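Local coordinates for protein TCR beta chain (PDB 6LIR) that probably helps recognise peptide antigens held by MHC molecules, as the beta half of the chicken alpha-beta T-cell receptor, at residues W155-V160 / N197-I202; K135-V140 / L185-Q190; H26-W31 / A89-K94. One frame throughout, in Å; residues are numbered along the deposited sequence.

Interactions 1 and 2 lie in the constant domain, interaction 3 in the variable domain. Interaction 1 joins strands of one sheet of the constant sandwich, and interaction 2 joins strands of the other. Their centres are 13 Å apart, and they meet in the core between the sheets. There Phe199 CZ lies 3.5 Å from Ile187 CD1, and Trp155 CE2 lies 3.7 Å from Leu185 CB. Interaction 2 turns its other face to the constant part of the TCR alpha chain. Interaction 3 stands apart, its centre 36 Å from that of interaction 1 and 43 Å from that of interaction 2. It sits at the base of loops expected to face antigen.

Interaction 1. Residues W155-V160 / N197-I202; sequences WKVNGV and NRFECI
The side chain of Asn158 takes over from the backbone at the end of this strand pair. The backbone N of Asn158 donates to Arg198 O at 2.9 Å. The side-chain OD1 of Asn158 accepts Arg198 N at 2.6 Å, with the donor above the amide carbonyl plane. The CG of Asn158 is anti to the carbonyl carbon (chi1 -67°), which turns the amide across toward 197-202. On the other branch, Asn158 ND2 gives a hydrogen bond to Asn197 OD1, which lies in the amide plane of Asn158. The amide is thus gripped at both tips, which fixes its rotation. Asn197 in turn donates ND2 to Glu191 O.

Asn158 and Gly159 are the two central residues of a type I' turn from Val157 to Val160, and both have positive phi. A water sits beside this turn. It accepts from Gly159 N at 2.6 Å and donates to Glu200 OE2 at 3.1 Å, tying the turn to the Glu200 carboxylate.

Further along, Lys156 and Glu200 form an antiparallel hydrogen-bonded pair. Lys156 N to Glu200 O and Glu200 N to Lys156 O are both 2.7 Å. The aliphatic part of Lys156 runs across the CD1 tip of Ile202. On the other face of the sheet, Val157 CG2 lies 3.9 Å from Phe199 CD1, the two side chains side by side. Trp155 offers one ring face to Cys201. Cys201 CB sits 3.9 Å from the centroid of the six-membered ring, a CH-pi contact. Trp155 NE1 is tied to Ser183 OG on the facing sheet.

Cys201 is bonded to Cys141 across the sandwich. This disulfide packed on a buried tryptophan is the pin of the immunoglobulin fold. Here it joins strands B and F of a C1-set domain, and Trp155 on strand C packs against it.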
loop_
_atom_site.group_PDB
_atom_site.type_symbol
_atom_site.label_atom_id
_atom_site.label_comp_id
_atom_site.label_asym_id
_atom_site.label_seq_id
_atom_site.Cartn_x
_atom_site.Cartn_y
_atom_site.Cartn_z
ATOM N N TRP B 155 5.932 -6.231 10.235
ATOM C CA TRP B 155 6.045 -6.694 11.609
ATOM C C TRP B 155 5.911 -8.208 11.675
ATOM O O TRP B 155 5.085 -8.799 10.972
ATOM C CB TRP B 155 4.967 -6.062 12.492
ATOM C CG TRP B 155 5.170 -4.617 12.809
ATOM C CD1 TRP B 155 4.670 -3.549 12.123
ATOM C CD2 TRP B 155 5.898 -4.079 13.917
ATOM N NE1 TRP B 155 5.052 -2.375 12.730
ATOM C CE2 TRP B 155 5.808 -2.674 13.832
ATOM C CE3 TRP B 155 6.623 -4.648 14.970
ATOM C CZ2 TRP B 155 6.415 -1.830 14.760
ATOM C CZ3 TRP B 155 7.225 -3.808 15.889
ATOM C CH2 TRP B 155 7.116 -2.415 15.778
ATOM N N LYS B 156 6.720 -8.830 12.530
ATOM C CA LYS B 156 6.487 -10.189 12.994
ATOM C C LYS B 156 6.327 -10.182 14.507
ATOM O O LYS B 156 7.075 -9.498 15.212
ATOM C CB LYS B 156 7.630 -11.121 12.582
ATOM C CG LYS B 156 7.657 -11.436 11.093
ATOM C CD LYS B 156 8.667 -12.529 10.774
ATOM C CE LYS B 156 8.635 -12.893 9.303
ATOM N NZ LYS B 156 9.673 -13.900 8.954
ATOM N N VAL B 157 5.374 -10.960 15.012
ATOM C CA VAL B 157 5.221 -11.166 16.447
ATOM C C VAL B 157 5.455 -12.645 16.721
ATOM O O VAL B 157 4.665 -13.497 16.292
ATOM C CB VAL B 157 3.844 -10.718 16.958
ATOM C CG1 VAL B 157 3.717 -11.016 18.441
ATOM C CG2 VAL B 157 3.636 -9.234 16.694
ATOM N N ASN B 158 6.527 -12.945 17.450
ATOM C CA ASN B 158 6.926 -14.312 17.774
ATOM C C ASN B 158 7.029 -15.161 16.506
ATOM O O ASN B 158 6.391 -16.205 16.364
ATOM C CB ASN B 158 5.963 -14.933 18.787
ATOM C CG ASN B 158 6.030 -14.257 20.142
ATOM O OD1 ASN B 158 7.094 -13.805 20.568
ATOM N ND2 ASN B 158 4.894 -14.181 20.825
ATOM N N GLY B 159 7.856 -14.688 15.575
ATOM C CA GLY B 159 8.111 -15.394 14.337
ATOM C C GLY B 159 6.992 -15.385 13.315
ATOM O O GLY B 159 7.206 -15.862 12.194
ATOM N N VAL B 160 5.812 -14.867 13.648
ATOM C CA VAL B 160 4.650 -14.925 12.769
ATOM C C VAL B 160 4.378 -13.543 12.189
ATOM O O VAL B 160 4.439 -12.537 12.905
ATOM C CB VAL B 160 3.416 -15.452 13.531
ATOM C CG1 VAL B 160 2.208 -15.559 12.612
ATOM C CG2 VAL B 160 3.727 -16.795 14.181
ATOM N N ASN B 197 7.107 -12.160 24.666
ATOM C CA ASN B 197 6.606 -11.747 23.362
ATOM C C ASN B 197 7.685 -10.987 22.601
ATOM O O ASN B 197 8.235 -9.991 23.086
ATOM C CB ASN B 197 5.353 -10.891 23.523
ATOM C CG ASN B 197 4.102 -11.727 23.712
ATOM O OD1 ASN B 197 4.118 -12.943 23.505
ATOM N ND2 ASN B 197 3.011 -11.081 24.107
ATOM N N ARG B 198 7.987 -11.464 21.404
ATOM C CA ARG B 198 9.039 -10.908 20.567
ATOM C C ARG B 198 8.390 -10.072 19.471
ATOM O O ARG B 198 7.735 -10.614 18.575
ATOM C CB ARG B 198 9.913 -12.018 19.990
ATOM C CG ARG B 198 10.831 -11.590 18.863
ATOM C CD ARG B 198 12.005 -12.550 18.759
ATOM N NE ARG B 198 11.709 -13.674 17.878
ATOM C CZ ARG B 198 11.160 -14.815 18.282
ATOM N NH1 ARG B 198 10.922 -15.782 17.405
ATOM N NH2 ARG B 198 10.851 -14.995 19.562
ATOM N N PHE B 199 8.579 -8.755 19.531
ATOM C CA PHE B 199 7.971 -7.836 18.576
ATOM C C PHE B 199 9.056 -7.396 17.603
ATOM O O PHE B 199 10.009 -6.711 17.986
ATOM C CB PHE B 199 7.342 -6.638 19.284
ATOM C CG PHE B 199 6.272 -7.011 20.265
ATOM C CD1 PHE B 199 4.986 -7.310 19.836
ATOM C CD2 PHE B 199 6.555 -7.071 21.618
ATOM C CE1 PHE B 199 4.003 -7.660 20.750
ATOM C CE2 PHE B 199 5.583 -7.418 22.530
ATOM C CZ PHE B 199 4.306 -7.713 22.099
ATOM N N GLU B 200 8.909 -7.811 16.348
ATOM C CA GLU B 200 9.965 -7.714 15.351
ATOM C C GLU B 200 9.498 -6.831 14.206
ATOM O O GLU B 200 8.474 -7.107 13.573
ATOM C CB GLU B 200 10.344 -9.107 14.851
ATOM C CG GLU B 200 11.285 -9.145 13.669
ATOM C CD GLU B 200 11.839 -10.541 13.442
ATOM O OE1 GLU B 200 12.787 -10.689 12.642
ATOM O OE2 GLU B 200 11.316 -11.490 14.067
ATOM N N CYS B 201 10.256 -5.776 13.943
ATOM C CA CYS B 201 10.046 -4.914 12.794
ATOM C C CYS B 201 11.152 -5.190 11.793
ATOM O O CYS B 201 12.333 -5.141 12.147
ATOM C CB CYS B 201 10.058 -3.439 13.199
ATOM S SG CYS B 201 9.994 -2.313 11.782
ATOM N N ILE B 202 10.776 -5.442 10.541
ATOM C CA ILE B 202 11.724 -5.825 9.502
ATOM C C ILE B 202 11.657 -4.804 8.375
ATOM O O ILE B 202 10.570 -4.474 7.888
ATOM C CB ILE B 202 11.430 -7.238 8.963
ATOM C CG1 ILE B 202 11.508 -8.272 10.085
ATOM C CG2 ILE B 202 12.374 -7.598 7.815
ATOM C CD1 ILE B 202 10.490 -9.386 9.940
HETATM O O HOH W 1 8.900 -12.279 15.861
#

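Interaction 2. Residues K135-V140 / L185-Q190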
loop_
_atom_site.group_PDB
_atom_site.type_symbol
_atom_site.label_atom_id
_atom_site.label_comp_id
_atom_site.label_asym_id
_atom_site.label_seq_id
_atom_site.Cartn_x
_atom_site.Cartn_y
_atom_site.Cartn_z
ATOM N N LYS B 135 -4.595 1.643 28.159
ATOM C CA LYS B 135 -4.472 0.183 28.248
ATOM C C LYS B 135 -4.014 -0.422 26.921
ATOM O O LYS B 135 -4.343 -1.563 26.592
ATOM C CB LYS B 135 -5.773 -0.462 28.736
ATOM C CG LYS B 135 -5.878 -0.481 30.265
ATOM C CD LYS B 135 -7.127 -1.198 30.761
ATOM C CE LYS B 135 -7.135 -2.666 30.358
ATOM N NZ LYS B 135 -7.483 -3.560 31.504
ATOM N N LYS B 136 -3.250 0.350 26.148
ATOM C CA LYS B 136 -2.660 -0.131 24.911
ATOM C C LYS B 136 -1.236 0.389 24.806
ATOM O O LYS B 136 -0.897 1.438 25.358
ATOM C CB LYS B 136 -3.456 0.324 23.674
ATOM C CG LYS B 136 -4.926 -0.046 23.685
ATOM C CD LYS B 136 -5.686 0.717 22.611
ATOM C CE LYS B 136 -7.188 0.584 22.800
ATOM N NZ LYS B 136 -7.942 1.410 21.816
ATOM N N ALA B 137 -0.403 -0.364 24.094
ATOM C CA ALA B 137 0.968 0.027 23.799
ATOM C C ALA B 137 1.112 0.217 22.299
ATOM O O ALA B 137 0.807 -0.694 21.524
ATOM C CB ALA B 137 1.970 -1.016 24.306
ATOM N N THR B 138 1.580 1.389 21.887
ATOM C CA THR B 138 1.894 1.623 20.487
ATOM C C THR B 138 3.400 1.498 20.314
ATOM O O THR B 138 4.168 2.223 20.955
ATOM C CB THR B 138 1.411 2.996 20.021
ATOM O OG1 THR B 138 0.001 3.122 20.249
ATOM C CG2 THR B 138 1.695 3.182 18.533
ATOM N N LEU B 139 3.814 0.594 19.435
ATOM C CA LEU B 139 5.216 0.389 19.110
ATOM C C LEU B 139 5.475 1.050 17.767
ATOM O O LEU B 139 4.849 0.689 16.763
ATOM C CB LEU B 139 5.563 -1.098 19.048
ATOM C CG LEU B 139 5.139 -1.982 20.220
ATOM C CD1 LEU B 139 5.534 -3.429 19.950
ATOM C CD2 LEU B 139 5.766 -1.487 21.505
ATOM N N VAL B 140 6.370 2.029 17.750
ATOM C CA VAL B 140 6.685 2.754 16.530
ATOM C C VAL B 140 8.038 2.277 16.030
ATOM O O VAL B 140 9.059 2.426 16.713
ATOM C CB VAL B 140 6.677 4.269 16.766
ATOM C CG1 VAL B 140 6.845 5.003 15.449
ATOM C CG2 VAL B 140 5.380 4.680 17.451
ATOM N N LEU B 185 2.659 -0.473 15.405
ATOM C CA LEU B 185 1.899 -1.636 15.848
ATOM C C LEU B 185 1.320 -1.313 17.219
ATOM O O LEU B 185 2.066 -1.160 18.192
ATOM C CB LEU B 185 2.778 -2.885 15.901
ATOM C CG LEU B 185 2.228 -4.082 16.685
ATOM C CD1 LEU B 185 0.894 -4.556 16.114
ATOM C CD2 LEU B 185 3.240 -5.227 16.723
ATOM N N ARG B 186 -0.003 -1.199 17.294
ATOM C CA ARG B 186 -0.691 -0.932 18.552
ATOM C C ARG B 186 -1.278 -2.228 19.093
ATOM O O ARG B 186 -2.012 -2.924 18.383
ATOM C CB ARG B 186 -1.788 0.122 18.379
ATOM C CG ARG B 186 -2.230 0.744 19.709
ATOM C CD ARG B 186 -3.122 1.966 19.533
ATOM N NE ARG B 186 -3.095 2.816 20.728
ATOM C CZ ARG B 186 -3.997 3.753 21.010
ATOM N NH1 ARG B 186 -5.014 3.967 20.188
ATOM N NH2 ARG B 186 -3.884 4.475 22.119
ATOM N N ILE B 187 -0.932 -2.564 20.337
ATOM C CA ILE B 187 -1.375 -3.805 20.956
ATOM C C ILE B 187 -1.988 -3.507 22.318
ATOM O O ILE B 187 -1.758 -2.452 22.913
ATOM C CB ILE B 187 -0.213 -4.805 21.111
ATOM C CG1 ILE B 187 0.878 -4.185 21.984
ATOM C CG2 ILE B 187 0.345 -5.195 19.746
ATOM C CD1 ILE B 187 2.099 -5.047 22.143
ATOM N N SER B 188 -2.781 -4.461 22.808
ATOM C CA SER B 188 -3.336 -4.370 24.151
ATOM C C SER B 188 -2.224 -4.391 25.197
ATOM O O SER B 188 -1.135 -4.923 24.969
ATOM C CB SER B 188 -4.314 -5.518 24.398
ATOM O OG SER B 188 -3.616 -6.745 24.513
ATOM N N ALA B 189 -2.502 -3.776 26.353
ATOM C CA ALA B 189 -1.546 -3.802 27.458
ATOM C C ALA B 189 -1.206 -5.229 27.886
ATOM O O ALA B 189 -0.042 -5.532 28.180
ATOM C CB ALA B 189 -2.093 -2.998 28.637
ATOM N N GLN B 190 -2.203 -6.124 27.911
ATOM C CA GLN B 190 -1.963 -7.525 28.265
ATOM C C GLN B 190 -0.932 -8.170 27.342
ATOM O O GLN B 190 -0.069 -8.935 27.795
ATOM C CB GLN B 190 -3.269 -8.326 28.275
ATOM C CG GLN B 190 -4.296 -7.982 27.216
ATOM C CD GLN B 190 -5.191 -6.832 27.648
ATOM O OE1 GLN B 190 -4.814 -5.666 27.526
ATOM N NE2 GLN B 190 -6.364 -7.155 28.186
#
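Arg186 stands off the sheet face it shares with Thr138, crossing Thr138 and Lys136 obliquely. Its CG is anti to the backbone N (chi1 -162°), and the chain stays extended to NE. CB lies 4.0 Å from Thr138 OG1. CG and CD then pass the same hydroxyl, at 3.3 Å and 3.4 Å from Thr138 OG1. NE comes closest, 3.1 Å from Thr138 OG1. That hydroxyl is hydrogen-bonded to Glu130. At CZ the guanidinium turns one face to Lys136, whose CD sits over its centre at 3.8 Å. NH2 forms a salt bridge with Glu130. NH1 reaches Asp135 and Ser166 of the TCR alpha chain.

The backbone ladder ties the two strands together. Ala137 pairs with Ile187 and Leu139 with Leu185, in four bonds of 2.8 Å between their N and O atoms. Leu139, Leu185 and Ile187 point to the opposite face, where they pack on Phe199. Ser188 caps the short helix that follows.

The two cations are close, with Lys136 NZ 4.2 Å from Arg186 NH1. Glu164 of the alpha chain pairs with Lys136. The acidic partners from both chains probably offset the repulsion, consistent with a charged seam between the constant domains.

Interaction 3. Residues H26-W31 / A89-K94; sequences HDYMSW and ASSSYK
His26 and Ser90 make the tightest contact. His26 ND1 and Ser90 OG are 2.5 Å apart, a very short and nearly straight hydrogen bond (164°) made at the edge of the imidazole. Either atom could be the donor. The CG of His26 is anti to the carbonyl carbon (chi1 -81°). This lays one ring face over the peptide between Ser91 and Ser92, with Ser92 N above the ring centre. Ser90 OG stands between the backbone N and the carbonyl carbon (chi1 86°), where it meets His26 ND1.

Tyr28 projects from the other face of the sheet. Its CB and CD2 each lie 3.4 Å from Ser91 OG. That hydroxyl donates to Tyr93 O at 3.1 Å, which ties the start of the loop back to the strand. Lys94 crosses the Tyr28 ring obliquely, with its CD 4.0 Å from Tyr28 CE1.

Strands 28-34 and 84-91 are the C and F strands of a V-set domain. The residues just before the first and just after the second belong to the CDR1 and CDR3 loops. Tyr28 and Ser91 form a hydrogen-bonded pair, as do Ser30 and Ala89. Met29 and Ser90 lie between them as a non-hydrogen-bonded pair. At the loop end, Asp27 N adds a weak bond to Ser92 O.

A second shell holds the loops. His26 O accepts from Gln22 NE2, and Asp27 OD1 accepts from Gln68 NE2. Deeper in the domain, Met29 packs on Cys20 and Cys88, which form the disulfide. Lys94, though poorly ordered, bonds Tyr47 OH through NZ and packs on Tyr94 of the TCR alpha chain.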
loop_
_atom_site.group_PDB
_atom_site.type_symbol
_atom_site.label_atom_id
_atom_site.label_comp_id
_atom_site.label_asym_id
_atom_site.label_seq_id
_atom_site.Cartn_x
_atom_site.Cartn_y
_atom_site.Cartn_z
ATOM N N HIS B 26 -1.777 -21.115 -16.973
ATOM C CA HIS B 26 -2.497 -20.094 -17.718
ATOM C C HIS B 26 -1.808 -19.821 -19.044
ATOM O O HIS B 26 -0.582 -19.706 -19.107
ATOM C CB HIS B 26 -2.583 -18.801 -16.908
ATOM C CG HIS B 26 -3.676 -18.798 -15.889
ATOM N ND1 HIS B 26 -3.839 -17.778 -14.979
ATOM C CD2 HIS B 26 -4.659 -19.692 -15.634
ATOM C CE1 HIS B 26 -4.879 -18.042 -14.208
ATOM N NE2 HIS B 26 -5.395 -19.198 -14.586
ATOM N N ASP B 27 -2.604 -19.695 -20.105
ATOM C CA ASP B 27 -2.014 -19.399 -21.404
ATOM C C ASP B 27 -1.705 -17.917 -21.555
ATOM O O ASP B 27 -0.708 -17.557 -22.191
ATOM C CB ASP B 27 -2.954 -19.840 -22.531
ATOM C CG ASP B 27 -3.154 -21.344 -22.575
ATOM O OD1 ASP B 27 -2.269 -22.084 -22.090
ATOM O OD2 ASP B 27 -4.200 -21.787 -23.098
ATOM N N TYR B 28 -2.516 -17.048 -20.959
ATOM C CA TYR B 28 -2.312 -15.612 -21.076
ATOM C C TYR B 28 -1.475 -15.115 -19.908
ATOM O O TYR B 28 -1.762 -15.432 -18.749
ATOM C CB TYR B 28 -3.650 -14.872 -21.120
ATOM C CG TYR B 28 -3.517 -13.386 -21.375
ATOM C CD1 TYR B 28 -3.370 -12.894 -22.668
ATOM C CD2 TYR B 28 -3.536 -12.475 -20.325
ATOM C CE1 TYR B 28 -3.247 -11.538 -22.906
ATOM C CE2 TYR B 28 -3.414 -11.118 -20.553
ATOM C CZ TYR B 28 -3.270 -10.654 -21.846
ATOM O OH TYR B 28 -3.148 -9.303 -22.081
ATOM N N MET B 29 -0.436 -14.346 -20.221
ATOM C CA MET B 29 0.319 -13.615 -19.218
ATOM C C MET B 29 0.553 -12.211 -19.745
ATOM O O MET B 29 0.478 -11.962 -20.950
ATOM C CB MET B 29 1.648 -14.303 -18.887
ATOM C CG MET B 29 1.479 -15.705 -18.343
ATOM S SD MET B 29 3.047 -16.415 -17.835
ATOM C CE MET B 29 3.461 -15.342 -16.456
ATOM N N SER B 30 0.866 -11.293 -18.837
ATOM C CA SER B 30 1.023 -9.912 -19.259
ATOM C C SER B 30 1.852 -9.159 -18.237
ATOM O O SER B 30 2.001 -9.587 -17.089
ATOM C CB SER B 30 -0.336 -9.233 -19.452
ATOM O OG SER B 30 -1.073 -9.233 -18.242
ATOM N N TRP B 31 2.360 -8.010 -18.667
ATOM C CA TRP B 31 3.132 -7.109 -17.824
ATOM C C TRP B 31 2.498 -5.730 -17.919
ATOM O O TRP B 31 2.235 -5.239 -19.021
ATOM C CB TRP B 31 4.603 -7.050 -18.251
ATOM C CG TRP B 31 5.471 -8.118 -17.638
ATOM C CD1 TRP B 31 5.972 -9.227 -18.262
ATOM C CD2 TRP B 31 5.951 -8.169 -16.285
ATOM N NE1 TRP B 31 6.729 -9.965 -17.382
ATOM C CE2 TRP B 31 6.731 -9.338 -16.162
ATOM C CE3 TRP B 31 5.793 -7.342 -15.166
ATOM C CZ2 TRP B 31 7.353 -9.700 -14.967
ATOM C CZ3 TRP B 31 6.411 -7.706 -13.977
ATOM C CH2 TRP B 31 7.180 -8.874 -13.888
ATOM N N ALA B 89 0.440 -10.283 -14.676
ATOM C CA ALA B 89 -0.907 -10.805 -14.541
ATOM C C ALA B 89 -1.075 -11.985 -15.479
ATOM O O ALA B 89 -0.359 -12.121 -16.473
ATOM C CB ALA B 89 -1.959 -9.727 -14.843
ATOM N N SER B 90 -2.032 -12.849 -15.148
ATOM C CA SER B 90 -2.314 -14.014 -15.970
ATOM C C SER B 90 -3.811 -14.288 -15.994
ATOM O O SER B 90 -4.562 -13.844 -15.123
ATOM C CB SER B 90 -1.566 -15.249 -15.458
ATOM O OG SER B 90 -2.312 -15.900 -14.441
ATOM N N SER B 91 -4.230 -15.046 -17.007
ATOM C CA SER B 91 -5.580 -15.578 -17.076
ATOM C C SER B 91 -5.566 -16.853 -17.905
ATOM O O SER B 91 -4.620 -17.123 -18.649
ATOM C CB SER B 91 -6.562 -14.560 -17.664
ATOM O OG SER B 91 -6.130 -14.128 -18.940
ATOM N N SER B 92 -6.637 -17.638 -17.754
ATOM C CA SER B 92 -6.806 -18.863 -18.533
ATOM C C SER B 92 -6.638 -18.598 -20.027
ATOM O O SER B 92 -5.934 -19.333 -20.731
ATOM C CB SER B 92 -8.172 -19.481 -18.233
ATOM O OG SER B 92 -8.656 -20.227 -19.331
ATOM N N TYR B 93 -7.289 -17.546 -20.518
ATOM C CA TYR B 93 -7.160 -17.071 -21.889
ATOM C C TYR B 93 -7.656 -15.632 -21.902
ATOM O O TYR B 93 -8.258 -15.160 -20.934
ATOM C CB TYR B 93 -7.960 -17.947 -22.865
ATOM C CG TYR B 93 -9.361 -18.287 -22.379
ATOM C CD1 TYR B 93 -10.352 -17.313 -22.310
ATOM C CD2 TYR B 93 -9.693 -19.580 -21.994
ATOM C CE1 TYR B 93 -11.627 -17.613 -21.864
ATOM C CE2 TYR B 93 -10.969 -19.890 -21.542
ATOM C CZ TYR B 93 -11.932 -18.903 -21.481
ATOM O OH TYR B 93 -13.201 -19.202 -21.038
ATOM N N LYS B 94 -7.402 -14.933 -23.003
ATOM C CA LYS B 94 -7.906 -13.573 -23.104
ATOM C C LYS B 94 -9.394 -13.576 -23.443
ATOM O O LYS B 94 -9.907 -14.483 -24.105
ATOM C CB LYS B 94 -7.128 -12.738 -24.123
ATOM C CG LYS B 94 -7.632 -11.293 -24.158
ATOM C CD LYS B 94 -6.622 -10.303 -24.662
ATOM C CE LYS B 94 -6.829 -10.049 -26.131
ATOM N NZ LYS B 94 -6.018 -8.901 -26.595
#